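Local coordinates for protein SmhA (Serratia marcescens, PDB 7A27) that is the A component of a tripartite alpha-pore-forming toxin, here in its soluble form, and probably acts with its partner proteins to perforate target membranes, at residues 16-21 with 343-348; 22-27 with 295-300; 142-147 with 279-284. All coordinates share one frame; numbering follows the deposited sequence.

How the contacts relate
Contacts 1 and 2 both use helix 14-37 and touch each other. Ile21 packs on Arg297 and Met298, so they form one patch; their centres are 13 Å apart. Contact 2 shares helix 272-299 with contact 3, whose centre lies 21 Å away. Contacts 1 and 3 are on opposite sides of the chain's centre. Contact 3 is the buried one, and contacts 1 and 2 are partly buried. Contact 1 pairs an imidazole with a phenyl ring and a serine hydroxyl with an isoleucine, with no hydrogen bond across it. Contact 2 sets an amide against a guanidinium group. Contact 3 places a glutamine against methionine and phenylalanine, with one weak N-H to sulfur bond.

Contact 1 of 3, residues 16-21 with 343-348; sequences AMHISI and QLFSKS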
ATOM      1  N   ALA A  16     -10.163  10.662   1.845  1.00 69.50           N
ATOM      2  CA  ALA A  16      -8.942  10.580   2.673  1.00 70.40           C
ATOM      3  C   ALA A  16      -8.619   9.109   2.971  1.00 70.46           C
ATOM      4  O   ALA A  16      -7.459   8.705   2.880  1.00 70.22           O
ATOM      5  CB  ALA A  16      -9.136  11.368   3.940  1.00 71.22           C
ATOM      6  N   MET A  17      -9.626   8.330   3.328  1.00 70.79           N
ATOM      7  CA  MET A  17      -9.469   6.911   3.702  1.00 71.49           C
ATOM      8  C   MET A  17      -8.856   6.146   2.533  1.00 70.20           C
ATOM      9  O   MET A  17      -7.980   5.333   2.806  1.00 72.70           O
ATOM     10  CB  MET A  17     -10.807   6.293   4.112  1.00 73.50           C
ATOM     11  CG  MET A  17     -10.661   4.973   4.835  1.00 74.94           C
ATOM     12  SD  MET A  17     -11.904   4.796   6.069  1.00 80.80           S
ATOM     13  CE  MET A  17     -11.235   5.908   7.309  1.00 82.10           C
ATOM     14  N   HIS A  18      -9.268   6.413   1.288  1.00 67.12           N
ATOM     15  CA  HIS A  18      -8.726   5.747   0.070  1.00 65.33           C
ATOM     16  C   HIS A  18      -7.283   6.210  -0.154  1.00 64.79           C
ATOM     17  O   HIS A  18      -6.442   5.362  -0.496  1.00 66.70           O
ATOM     18  CB  HIS A  18      -9.611   5.980  -1.164  1.00 66.17           C
ATOM     19  CG  HIS A  18     -10.768   5.043  -1.307  1.00 65.75           C
ATOM     20  ND1 HIS A  18     -12.005   5.313  -0.801  1.00 64.75           N
ATOM     21  CD2 HIS A  18     -10.883   3.837  -1.911  1.00 66.39           C
ATOM     22  CE1 HIS A  18     -12.829   4.315  -1.096  1.00 65.92           C
ATOM     23  NE2 HIS A  18     -12.180   3.409  -1.797  1.00 65.31           N
ATOM     24  N   ILE A  19      -6.996   7.491   0.050  1.00 63.40           N
ATOM     25  CA  ILE A  19      -5.623   8.059  -0.073  1.00 63.18           C
ATOM     26  C   ILE A  19      -4.691   7.373   0.951  1.00 64.27           C
ATOM     27  O   ILE A  19      -3.595   6.967   0.560  1.00 62.44           O
ATOM     28  CB  ILE A  19      -5.678   9.597   0.054  1.00 61.20           C
ATOM     29  CG1 ILE A  19      -6.407  10.209  -1.148  1.00 61.56           C
ATOM     30  CG2 ILE A  19      -4.295  10.191   0.252  1.00 61.50           C
ATOM     31  CD1 ILE A  19      -6.641  11.699  -1.060  1.00 63.01           C
ATOM     32  N   SER A  20      -5.112   7.192   2.206  1.00 66.31           N
ATOM     33  CA  SER A  20      -4.253   6.562   3.238  1.00 69.03           C
ATOM     34  C   SER A  20      -4.035   5.086   2.879  1.00 70.07           C
ATOM     35  O   SER A  20      -2.976   4.544   3.282  1.00 71.56           O
ATOM     36  CB  SER A  20      -4.771   6.738   4.649  1.00 70.96           C
ATOM     37  OG  SER A  20      -5.837   5.839   4.922  1.00 72.69           O
ATOM     38  N   ILE A  21      -4.962   4.457   2.135  1.00 69.88           N
ATOM     39  CA  ILE A  21      -4.804   3.046   1.670  1.00 66.79           C
ATOM     40  C   ILE A  21      -3.796   3.046   0.528  1.00 68.31           C
ATOM     41  O   ILE A  21      -2.823   2.275   0.617  1.00 67.69           O
ATOM     42  CB  ILE A  21      -6.132   2.395   1.254  1.00 65.91           C
ATOM     43  CG1 ILE A  21      -7.039   2.186   2.471  1.00 66.57           C
ATOM     44  CG2 ILE A  21      -5.863   1.080   0.525  1.00 65.20           C
ATOM     45  CD1 ILE A  21      -8.466   1.783   2.139  1.00 66.83           C
ATOM     46  N   GLN A 343     -17.622  14.171  -7.331  1.00 75.92           N
ATOM     47  CA  GLN A 343     -16.811  14.364  -8.565  1.00 79.21           C
ATOM     48  C   GLN A 343     -15.341  14.548  -8.194  1.00 79.17           C
ATOM     49  O   GLN A 343     -14.488  13.942  -8.876  1.00 78.69           O
ATOM     50  CB  GLN A 343     -17.326  15.523  -9.427  1.00 82.52           C
ATOM     51  CG  GLN A 343     -18.536  15.098 -10.241  1.00 85.96           C
ATOM     52  CD  GLN A 343     -18.229  13.782 -10.923  1.00 86.22           C
ATOM     53  OE1 GLN A 343     -17.215  13.677 -11.613  1.00 88.35           O
ATOM     54  NE2 GLN A 343     -19.068  12.767 -10.706  1.00 84.18           N
ATOM     55  N   LEU A 344     -15.070  15.337  -7.155  1.00 79.16           N
ATOM     56  CA  LEU A 344     -13.696  15.618  -6.695  1.00 79.16           C
ATOM     57  C   LEU A 344     -13.076  14.281  -6.263  1.00 76.42           C
ATOM     58  O   LEU A 344     -11.920  13.983  -6.666  1.00 76.49           O
ATOM     59  CB  LEU A 344     -13.759  16.620  -5.538  1.00 81.86           C
ATOM     60  CG  LEU A 344     -12.537  17.527  -5.365  1.00 85.23           C
ATOM     61  CD1 LEU A 344     -12.799  18.870  -6.050  1.00 86.72           C
ATOM     62  CD2 LEU A 344     -12.162  17.711  -3.879  1.00 84.33           C
ATOM     63  N   PHE A 345     -13.844  13.493  -5.501  1.00 73.79           N
ATOM     64  CA  PHE A 345     -13.455  12.146  -5.007  1.00 70.79           C
ATOM     65  C   PHE A 345     -13.172  11.257  -6.220  1.00 71.55           C
ATOM     66  O   PHE A 345     -12.089  10.661  -6.254  1.00 72.14           O
ATOM     67  CB  PHE A 345     -14.522  11.587  -4.058  1.00 67.64           C
ATOM     68  CG  PHE A 345     -14.282  10.192  -3.530  1.00 64.44           C
ATOM     69  CD1 PHE A 345     -13.002   9.700  -3.319  1.00 63.19           C
ATOM     70  CD2 PHE A 345     -15.351   9.378  -3.198  1.00 62.68           C
ATOM     71  CE1 PHE A 345     -12.806   8.420  -2.826  1.00 61.09           C
ATOM     72  CE2 PHE A 345     -15.146   8.105  -2.701  1.00 61.51           C
ATOM     73  CZ  PHE A 345     -13.878   7.638  -2.500  1.00 60.11           C
ATOM     74  N   SER A 346     -14.080  11.228  -7.202  1.00 71.77           N
ATOM     75  CA  SER A 346     -13.918  10.430  -8.443  1.00 72.64           C
ATOM     76  C   SER A 346     -12.545  10.706  -9.080  1.00 73.96           C
ATOM     77  O   SER A 346     -11.946   9.743  -9.588  1.00 74.00           O
ATOM     78  CB  SER A 346     -15.050  10.695  -9.404  1.00 74.95           C
ATOM     79  OG  SER A 346     -14.815  10.163 -10.698  1.00 78.30           O
ATOM     80  N   LYS A 347     -12.056  11.953  -9.066  1.00 75.34           N
ATOM     81  CA  LYS A 347     -10.752  12.314  -9.688  1.00 77.04           C
ATOM     82  C   LYS A 347      -9.626  11.673  -8.867  1.00 74.83           C
ATOM     83  O   LYS A 347      -8.688  11.096  -9.463  1.00 76.14           O
ATOM     84  CB  LYS A 347     -10.513  13.822  -9.729  1.00 80.06           C
ATOM     85  CG  LYS A 347     -11.587  14.664 -10.400  1.00 83.88           C
ATOM     86  CD  LYS A 347     -11.833  14.453 -11.884  1.00 86.97           C
ATOM     87  CE  LYS A 347     -12.939  15.378 -12.365  1.00 89.30           C
ATOM     88  NZ  LYS A 347     -13.251  15.199 -13.802  1.00 91.47           N
ATOM     89  N   SER A 348      -9.692  11.791  -7.540  1.00 71.75           N
ATOM     90  CA  SER A 348      -8.718  11.186  -6.601  1.00 69.24           C
ATOM     91  C   SER A 348      -8.593   9.686  -6.913  1.00 68.56           C
ATOM     92  O   SER A 348      -7.454   9.175  -6.939  1.00 67.06           O
ATOM     93  CB  SER A 348      -9.113  11.463  -5.180  1.00 67.65           C
ATOM     94  OG  SER A 348      -8.222  10.809  -4.285  1.00 66.75           O
TER
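Phe345 reaches His18 with the far end of its ring. Its chain can be followed outward from CB. CB does not point straight at helix 14-37. CG lies anti to the backbone N (chi1 177°), and this turns the ring across toward the imidazole. Further out, CE1 comes to 3.8 Å from His18 ND1. CZ, the tip of the ring, makes the nearest approach, at 3.4 Å from His18 ND1. CZ is also 3.8 Å from His18 CE1. Both imidazole atoms sit at the edge of the phenyl ring, near its plane. The two side chains cross at about a right angle. The ring centroids are 5.3 Å apart. With planes at 52° the pair is oblique, neither a stack nor edge-to-face.

The contact joins the first long helix, 14-37, to the last, 325-358. Both belong to an elongated helical bundle of the kind known from ClyA-like alpha-pore-forming toxins. Helix 48-96 packs against both partners: Tyr80 makes an edge-to-face pair with His18, and Ala83 touches Phe345.

His18 ND1 is hydrogen-bonded to Leu14 O, one turn back in its own helix. That bond helps to hold the imidazole's rotation, and the atom that Phe345 touches is therefore already satisfied.

A second, smaller touch lies beside the rings. Ser348 OG is 3.7 Å from Ile19 CG1 and equally far from Ile19 CD1. This hydroxyl lies against the longer branch of the isoleucine and makes van der Waals contact with it. Met15, in the preceding turn of helix 14-37, also touches Ser348 and Phe345.

Contact 2 of 3, residues 22-27 with 295-300; sequences SSQALL and EQRMAL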
ATOM      1  N   SER A  22      -4.030   3.865  -0.507  1.00 70.07           N
ATOM      2  CA  SER A  22      -3.128   3.992  -1.683  1.00 70.33           C
ATOM      3  C   SER A  22      -1.676   4.100  -1.167  1.00 70.25           C
ATOM      4  O   SER A  22      -0.812   3.345  -1.643  1.00 70.23           O
ATOM      5  CB  SER A  22      -3.516   5.183  -2.554  1.00 70.48           C
ATOM      6  OG  SER A  22      -4.809   5.043  -3.127  1.00 68.04           O
ATOM      7  N   SER A  23      -1.425   4.988  -0.206  1.00 68.38           N
ATOM      8  CA  SER A  23      -0.084   5.287   0.346  1.00 69.16           C
ATOM      9  C   SER A  23       0.688   4.007   0.692  1.00 68.94           C
ATOM     10  O   SER A  23       1.866   3.917   0.340  1.00 71.26           O
ATOM     11  CB  SER A  23      -0.188   6.176   1.546  1.00 68.78           C
ATOM     12  OG  SER A  23       1.072   6.297   2.178  1.00 68.91           O
ATOM     13  N   GLN A  24       0.066   3.056   1.377  1.00 67.62           N
ATOM     14  CA  GLN A  24       0.756   1.828   1.843  1.00 66.80           C
ATOM     15  C   GLN A  24       0.696   0.770   0.748  1.00 66.47           C
ATOM     16  O   GLN A  24       1.730   0.167   0.491  1.00 71.17           O
ATOM     17  CB  GLN A  24       0.159   1.350   3.170  1.00 67.27           C
ATOM     18  CG  GLN A  24       0.177   2.392   4.285  1.00 67.40           C
ATOM     19  CD  GLN A  24       1.543   2.832   4.762  1.00 69.83           C
ATOM     20  OE1 GLN A  24       2.590   2.302   4.384  1.00 72.52           O
ATOM     21  NE2 GLN A  24       1.549   3.828   5.631  1.00 72.51           N
ATOM     22  N   ALA A  25      -0.452   0.555   0.118  1.00 65.55           N
ATOM     23  CA  ALA A  25      -0.634  -0.462  -0.947  1.00 66.11           C
ATOM     24  C   ALA A  25       0.328  -0.184  -2.097  1.00 66.33           C
ATOM     25  O   ALA A  25       0.922  -1.147  -2.568  1.00 69.45           O
ATOM     26  CB  ALA A  25      -2.061  -0.506  -1.450  1.00 67.11           C
ATOM     27  N   LEU A  26       0.472   1.067  -2.550  1.00 65.21           N
ATOM     28  CA  LEU A  26       1.393   1.423  -3.660  1.00 64.93           C
ATOM     29  C   LEU A  26       2.821   1.090  -3.243  1.00 65.39           C
ATOM     30  O   LEU A  26       3.546   0.512  -4.045  1.00 66.92           O
ATOM     31  CB  LEU A  26       1.286   2.910  -4.000  1.00 64.36           C
ATOM     32  CG  LEU A  26       0.029   3.341  -4.735  1.00 64.05           C
ATOM     33  CD1 LEU A  26      -0.072   4.854  -4.764  1.00 64.93           C
ATOM     34  CD2 LEU A  26      -0.010   2.787  -6.136  1.00 64.76           C
ATOM     35  N   LEU A  27       3.219   1.497  -2.046  1.00 65.89           N
ATOM     36  CA  LEU A  27       4.573   1.219  -1.522  1.00 66.72           C
ATOM     37  C   LEU A  27       4.749  -0.306  -1.438  1.00 68.78           C
ATOM     38  O   LEU A  27       5.780  -0.798  -1.884  1.00 70.96           O
ATOM     39  CB  LEU A  27       4.767   1.907  -0.167  1.00 63.98           C
ATOM     40  CG  LEU A  27       6.150   1.742   0.443  1.00 63.06           C
ATOM     41  CD1 LEU A  27       7.221   2.191  -0.509  1.00 63.79           C
ATOM     42  CD2 LEU A  27       6.286   2.529   1.720  1.00 63.07           C
ATOM     43  N   GLU A 295      -3.486  -3.682   5.729  1.00 67.88           N
ATOM     44  CA  GLU A 295      -4.593  -4.375   6.430  1.00 68.09           C
ATOM     45  C   GLU A 295      -5.279  -3.413   7.398  1.00 67.58           C
ATOM     46  O   GLU A 295      -6.510  -3.415   7.408  1.00 66.41           O
ATOM     47  CB  GLU A 295      -4.051  -5.584   7.190  1.00 71.19           C
ATOM     48  CG  GLU A 295      -5.121  -6.440   7.861  1.00 74.19           C
ATOM     49  CD  GLU A 295      -5.544  -6.052   9.269  1.00 76.41           C
ATOM     50  OE1 GLU A 295      -4.767  -5.394   9.962  1.00 79.10           O
ATOM     51  OE2 GLU A 295      -6.653  -6.431   9.681  1.00 80.25           O
ATOM     52  N   GLN A 296      -4.517  -2.624   8.169  1.00 66.09           N
ATOM     53  CA  GLN A 296      -5.054  -1.729   9.230  1.00 66.94           C
ATOM     54  C   GLN A 296      -5.846  -0.560   8.626  1.00 67.06           C
ATOM     55  O   GLN A 296      -6.901  -0.225   9.194  1.00 66.32           O
ATOM     56  CB  GLN A 296      -3.947  -1.239  10.162  1.00 67.27           C
ATOM     57  CG  GLN A 296      -3.573  -2.259  11.230  1.00 69.39           C
ATOM     58  CD  GLN A 296      -2.284  -1.948  11.957  1.00 70.94           C
ATOM     59  OE1 GLN A 296      -1.615  -0.949  11.699  1.00 71.61           O
ATOM     60  NE2 GLN A 296      -1.904  -2.826  12.871  1.00 71.22           N
ATOM     61  N   ARG A 297      -5.379   0.051   7.539  1.00 68.02           N
ATOM     62  CA  ARG A 297      -6.102   1.187   6.899  1.00 69.65           C
ATOM     63  C   ARG A 297      -7.379   0.660   6.249  1.00 68.74           C
ATOM     64  O   ARG A 297      -8.377   1.377   6.270  1.00 68.89           O
ATOM     65  CB  ARG A 297      -5.258   1.895   5.841  1.00 72.46           C
ATOM     66  CG  ARG A 297      -3.948   2.446   6.369  1.00 76.42           C
ATOM     67  CD  ARG A 297      -4.072   3.518   7.439  1.00 80.78           C
ATOM     68  NE  ARG A 297      -2.795   3.566   8.172  1.00 85.22           N
ATOM     69  CZ  ARG A 297      -1.639   4.062   7.689  1.00 86.88           C
ATOM     70  NH1 ARG A 297      -1.562   4.563   6.449  1.00 86.35           N
ATOM     71  NH2 ARG A 297      -0.569   4.036   8.469  1.00 85.08           N
ATOM     72  N   MET A 298      -7.329  -0.566   5.727  1.00 68.00           N
ATOM     73  CA  MET A 298      -8.447  -1.254   5.036  1.00 67.11           C
ATOM     74  C   MET A 298      -9.511  -1.669   6.055  1.00 66.06           C
ATOM     75  O   MET A 298     -10.680  -1.757   5.664  1.00 66.23           O
ATOM     76  CB  MET A 298      -7.909  -2.496   4.337  1.00 67.30           C
ATOM     77  CG  MET A 298      -8.905  -3.191   3.433  1.00 69.29           C
ATOM     78  SD  MET A 298      -9.576  -2.279   2.048  1.00 67.85           S
ATOM     79  CE  MET A 298      -8.082  -1.411   1.618  1.00 69.02           C
ATOM     80  N   ALA A 299      -9.146  -1.881   7.318  1.00 64.56           N
ATOM     81  CA  ALA A 299     -10.075  -2.312   8.389  1.00 65.17           C
ATOM     82  C   ALA A 299     -11.183  -1.267   8.587  1.00 66.38           C
ATOM     83  O   ALA A 299     -12.312  -1.648   8.922  1.00 69.82           O
ATOM     84  CB  ALA A 299      -9.327  -2.512   9.671  1.00 64.80           C
ATOM     85  N   LEU A 300     -10.906   0.004   8.343  1.00 66.08           N
ATOM     86  CA  LEU A 300     -11.856   1.115   8.606  1.00 67.54           C
ATOM     87  C   LEU A 300     -12.777   1.361   7.397  1.00 66.61           C
ATOM     88  O   LEU A 300     -13.803   2.061   7.578  1.00 67.59           O
ATOM     89  CB  LEU A 300     -11.084   2.393   8.950  1.00 68.24           C
ATOM     90  CG  LEU A 300      -9.921   2.314   9.943  1.00 68.41           C
ATOM     91  CD1 LEU A 300      -9.174   3.643   9.936  1.00 68.62           C
ATOM     92  CD2 LEU A 300     -10.378   1.936  11.350  1.00 68.19           C
TER
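Gln24 and Arg297 carry this contact between them. Both side chains point across from helices whose CA atoms are 8.5 Å apart at this pair. The close part is the bend of Gln24, a buried residue, against one nitrogen of Arg297. Gln24 CG lies 3.5 Å from Arg297 NH1, and Gln24 CD is 3.9 Å from the same nitrogen. Both chains fold at their second torsion, Gln24 at -64° and Arg297 at -63°. The bends bring the guanidinium to the end of the glutamine chain, and the two chains cross at a slant. The two flat groups are steeply turned, with planes 72° apart, so they do not stack.

The guanidinium has another hold on the same helix. NH1 makes a weak hydrogen bond to Ser20 O, one turn before Gln24. The aliphatic root of Arg297 is also covered: its CB is 3.8 Å from Ile21 CG1. Met298 packs on Ile21 as well, which makes this the hydrophobic side of the pair.

The other side is looser. Arg297 is partly exposed, so the guanidinium lies at the more open side. Leu300 is exposed and rests on Met17. Only 94 Å² is buried in all between the two segments. Glu295, two residues before Arg297, turns to another neighbour and makes a salt bridge with Arg137 of helix 104-155.

The side chain of Gln24 is about 10 Å from that of Asn359, a calcium-binding residue with no calcium bound in this chain. Helix 14-37 passes the C-terminal end of helix 272-299 in the opposite direction. Such antiparallel neighbours are typical of the long helical bundle of ClyA-like alpha-pore-forming toxins.

Contact 3 of 3, residues 142-147 with 279-284; sequences PLMGNF and SVQAQA
Gln281 lies with its amide against Met144 and Phe147, and the three side chains form the first shell. Met144 CG touches both ends of the amide, at 3.5 Å from Gln281 NE2 and 3.6 Å from Gln281 OE1. Beyond it, Gln281 NE2 gives a weak hydrogen bond to Met144 SD at 3.6 Å, fairly straight at 160°. The methionine and glutamine chains cross at about a right angle. Phe147 instead slides past Gln281 in the opposite direction. Its CD2 is 3.9 Å from Gln281 OE1, which sits at the ring edge near the ring plane. Ala284 closes the end of the patch, its backbone C 4.3 Å from Met144 SD.

These residues join helices 104-155 and 272-299, an antiparallel pair in the long bundle. The axes of the two segments come within 11.1 Å and their N-to-C directions are 154° apart.

The next shell holds the amide in place. Gln281 chi2 is bent (53°), which swings the amide across to Met144. Tyr57 OH of helix 48-96 is hydrogen-bonded to Gln281 OE1, and this is the main polar partner of the side chain. The Tyr57 ring stacks on Phe147, and Tyr57 also touches Met144 and Ala284. Gln285 OE1 takes a weak hydrogen bond from Gln281 NE2.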
ATOM      1  N   PRO A 142       3.948 -14.926  11.580  1.00 72.76           N
ATOM      2  CA  PRO A 142       4.686 -16.104  12.031  1.00 75.40           C
ATOM      3  C   PRO A 142       5.788 -16.598  11.083  1.00 75.63           C
ATOM      4  O   PRO A 142       6.716 -17.194  11.563  1.00 75.84           O
ATOM      5  CB  PRO A 142       3.606 -17.191  12.125  1.00 77.39           C
ATOM      6  CG  PRO A 142       2.335 -16.417  12.340  1.00 76.43           C
ATOM      7  CD  PRO A 142       2.516 -15.209  11.456  1.00 73.79           C
ATOM      8  N   LEU A 143       5.646 -16.368   9.774  1.00 75.11           N
ATOM      9  CA  LEU A 143       6.646 -16.777   8.752  1.00 75.66           C
ATOM     10  C   LEU A 143       7.926 -15.977   8.988  1.00 75.13           C
ATOM     11  O   LEU A 143       9.014 -16.591   9.006  1.00 76.76           O
ATOM     12  CB  LEU A 143       6.119 -16.515   7.338  1.00 75.46           C
ATOM     13  CG  LEU A 143       7.068 -16.949   6.209  1.00 75.68           C
ATOM     14  CD1 LEU A 143       7.006 -18.452   5.972  1.00 78.26           C
ATOM     15  CD2 LEU A 143       6.753 -16.228   4.917  1.00 74.34           C
ATOM     16  N   MET A 144       7.789 -14.657   9.134  1.00 74.35           N
ATOM     17  CA  MET A 144       8.918 -13.729   9.393  1.00 75.39           C
ATOM     18  C   MET A 144       9.430 -13.963  10.823  1.00 76.14           C
ATOM     19  O   MET A 144      10.672 -14.020  11.021  1.00 76.35           O
ATOM     20  CB  MET A 144       8.484 -12.271   9.215  1.00 74.90           C
ATOM     21  CG  MET A 144       9.643 -11.301   9.256  1.00 76.51           C
ATOM     22  SD  MET A 144       9.147  -9.598   8.941  1.00 77.15           S
ATOM     23  CE  MET A 144       8.112  -9.282  10.370  1.00 78.10           C
ATOM     24  N   GLY A 145       8.509 -14.118  11.776  1.00 76.28           N
ATOM     25  CA  GLY A 145       8.833 -14.379  13.187  1.00 78.22           C
ATOM     26  C   GLY A 145       9.750 -15.580  13.334  1.00 80.67           C
ATOM     27  O   GLY A 145      10.688 -15.513  14.155  1.00 84.89           O
ATOM     28  N   ASN A 146       9.491 -16.650  12.580  1.00 79.12           N
ATOM     29  CA  ASN A 146      10.257 -17.921  12.645  1.00 79.25           C
ATOM     30  C   ASN A 146      11.645 -17.720  12.034  1.00 78.95           C
ATOM     31  O   ASN A 146      12.609 -18.320  12.537  1.00 79.75           O
ATOM     32  CB  ASN A 146       9.535 -19.072  11.945  1.00 78.88           C
ATOM     33  CG  ASN A 146       8.343 -19.585  12.722  1.00 78.61           C
ATOM     34  OD1 ASN A 146       8.264 -19.435  13.940  1.00 78.67           O
ATOM     35  ND2 ASN A 146       7.422 -20.215  12.020  1.00 78.51           N
ATOM     36  N   PHE A 147      11.751 -16.920  10.979  1.00 77.03           N
ATOM     37  CA  PHE A 147      13.051 -16.696  10.309  1.00 77.36           C
ATOM     38  C   PHE A 147      13.899 -15.804  11.221  1.00 77.95           C
ATOM     39  O   PHE A 147      15.124 -16.026  11.253  1.00 80.68           O
ATOM     40  CB  PHE A 147      12.883 -16.156   8.884  1.00 75.72           C
ATOM     41  CG  PHE A 147      14.171 -16.154   8.094  1.00 74.15           C
ATOM     42  CD1 PHE A 147      14.738 -17.346   7.674  1.00 74.21           C
ATOM     43  CD2 PHE A 147      14.845 -14.972   7.822  1.00 72.05           C
ATOM     44  CE1 PHE A 147      15.933 -17.351   6.974  1.00 73.76           C
ATOM     45  CE2 PHE A 147      16.039 -14.977   7.115  1.00 71.90           C
ATOM     46  CZ  PHE A 147      16.585 -16.168   6.697  1.00 72.87           C
ATOM     47  N   SER A 279      20.210  -9.746   4.716  1.00 73.53           N
ATOM     48  CA  SER A 279      19.834  -8.997   3.490  1.00 72.94           C
ATOM     49  C   SER A 279      18.397  -9.334   3.062  1.00 72.62           C
ATOM     50  O   SER A 279      17.663  -8.389   2.632  1.00 70.41           O
ATOM     51  CB  SER A 279      20.776  -9.277   2.368  1.00 73.63           C
ATOM     52  OG  SER A 279      20.221  -8.775   1.170  1.00 75.03           O
ATOM     53  N   VAL A 280      18.028 -10.622   3.142  1.00 72.97           N
ATOM     54  CA  VAL A 280      16.682 -11.145   2.759  1.00 72.80           C
ATOM     55  C   VAL A 280      15.656 -10.645   3.769  1.00 72.13           C
ATOM     56  O   VAL A 280      14.608 -10.130   3.332  1.00 70.79           O
ATOM     57  CB  VAL A 280      16.648 -12.684   2.679  1.00 73.49           C
ATOM     58  CG1 VAL A 280      15.233 -13.219   2.541  1.00 72.63           C
ATOM     59  CG2 VAL A 280      17.499 -13.191   1.535  1.00 75.20           C
ATOM     60  N   GLN A 281      15.955 -10.811   5.063  1.00 73.09           N
ATOM     61  CA  GLN A 281      15.058 -10.442   6.186  1.00 72.00           C
ATOM     62  C   GLN A 281      14.753  -8.940   6.139  1.00 72.03           C
ATOM     63  O   GLN A 281      13.611  -8.573   6.491  1.00 71.31           O
ATOM     64  CB  GLN A 281      15.685 -10.863   7.511  1.00 71.94           C
ATOM     65  CG  GLN A 281      14.963 -10.324   8.730  1.00 72.01           C
ATOM     66  CD  GLN A 281      13.485 -10.623   8.720  1.00 71.65           C
ATOM     67  OE1 GLN A 281      13.027 -11.576   8.074  1.00 70.93           O
ATOM     68  NE2 GLN A 281      12.741  -9.792   9.442  1.00 71.03           N
ATOM     69  N   ALA A 282      15.715  -8.104   5.731  1.00 71.17           N
ATOM     70  CA  ALA A 282      15.529  -6.639   5.633  1.00 70.17           C
ATOM     71  C   ALA A 282      14.430  -6.336   4.603  1.00 69.84           C
ATOM     72  O   ALA A 282      13.603  -5.450   4.853  1.00 67.33           O
ATOM     73  CB  ALA A 282      16.837  -5.984   5.279  1.00 70.69           C
ATOM     74  N   GLN A 283      14.446  -7.059   3.479  1.00 71.76           N
ATOM     75  CA  GLN A 283      13.464  -6.923   2.365  1.00 71.25           C
ATOM     76  C   GLN A 283      12.101  -7.462   2.822  1.00 71.61           C
ATOM     77  O   GLN A 283      11.076  -6.811   2.529  1.00 72.67           O
ATOM     78  CB  GLN A 283      13.985  -7.641   1.121  1.00 70.99           C
ATOM     79  CG  GLN A 283      15.239  -7.025   0.506  1.00 70.30           C
ATOM     80  CD  GLN A 283      15.862  -7.905  -0.550  1.00 70.58           C
ATOM     81  OE1 GLN A 283      15.728  -9.139  -0.529  1.00 71.17           O
ATOM     82  NE2 GLN A 283      16.537  -7.261  -1.496  1.00 69.31           N
ATOM     83  N   ALA A 284      12.080  -8.586   3.545  1.00 71.02           N
ATOM     84  CA  ALA A 284      10.847  -9.203   4.088  1.00 69.10           C
ATOM     85  C   ALA A 284      10.171  -8.208   5.023  1.00 67.99           C
ATOM     86  O   ALA A 284       8.961  -8.000   4.874  1.00 65.69           O
ATOM     87  CB  ALA A 284      11.179 -10.483   4.807  1.00 69.90           C
TER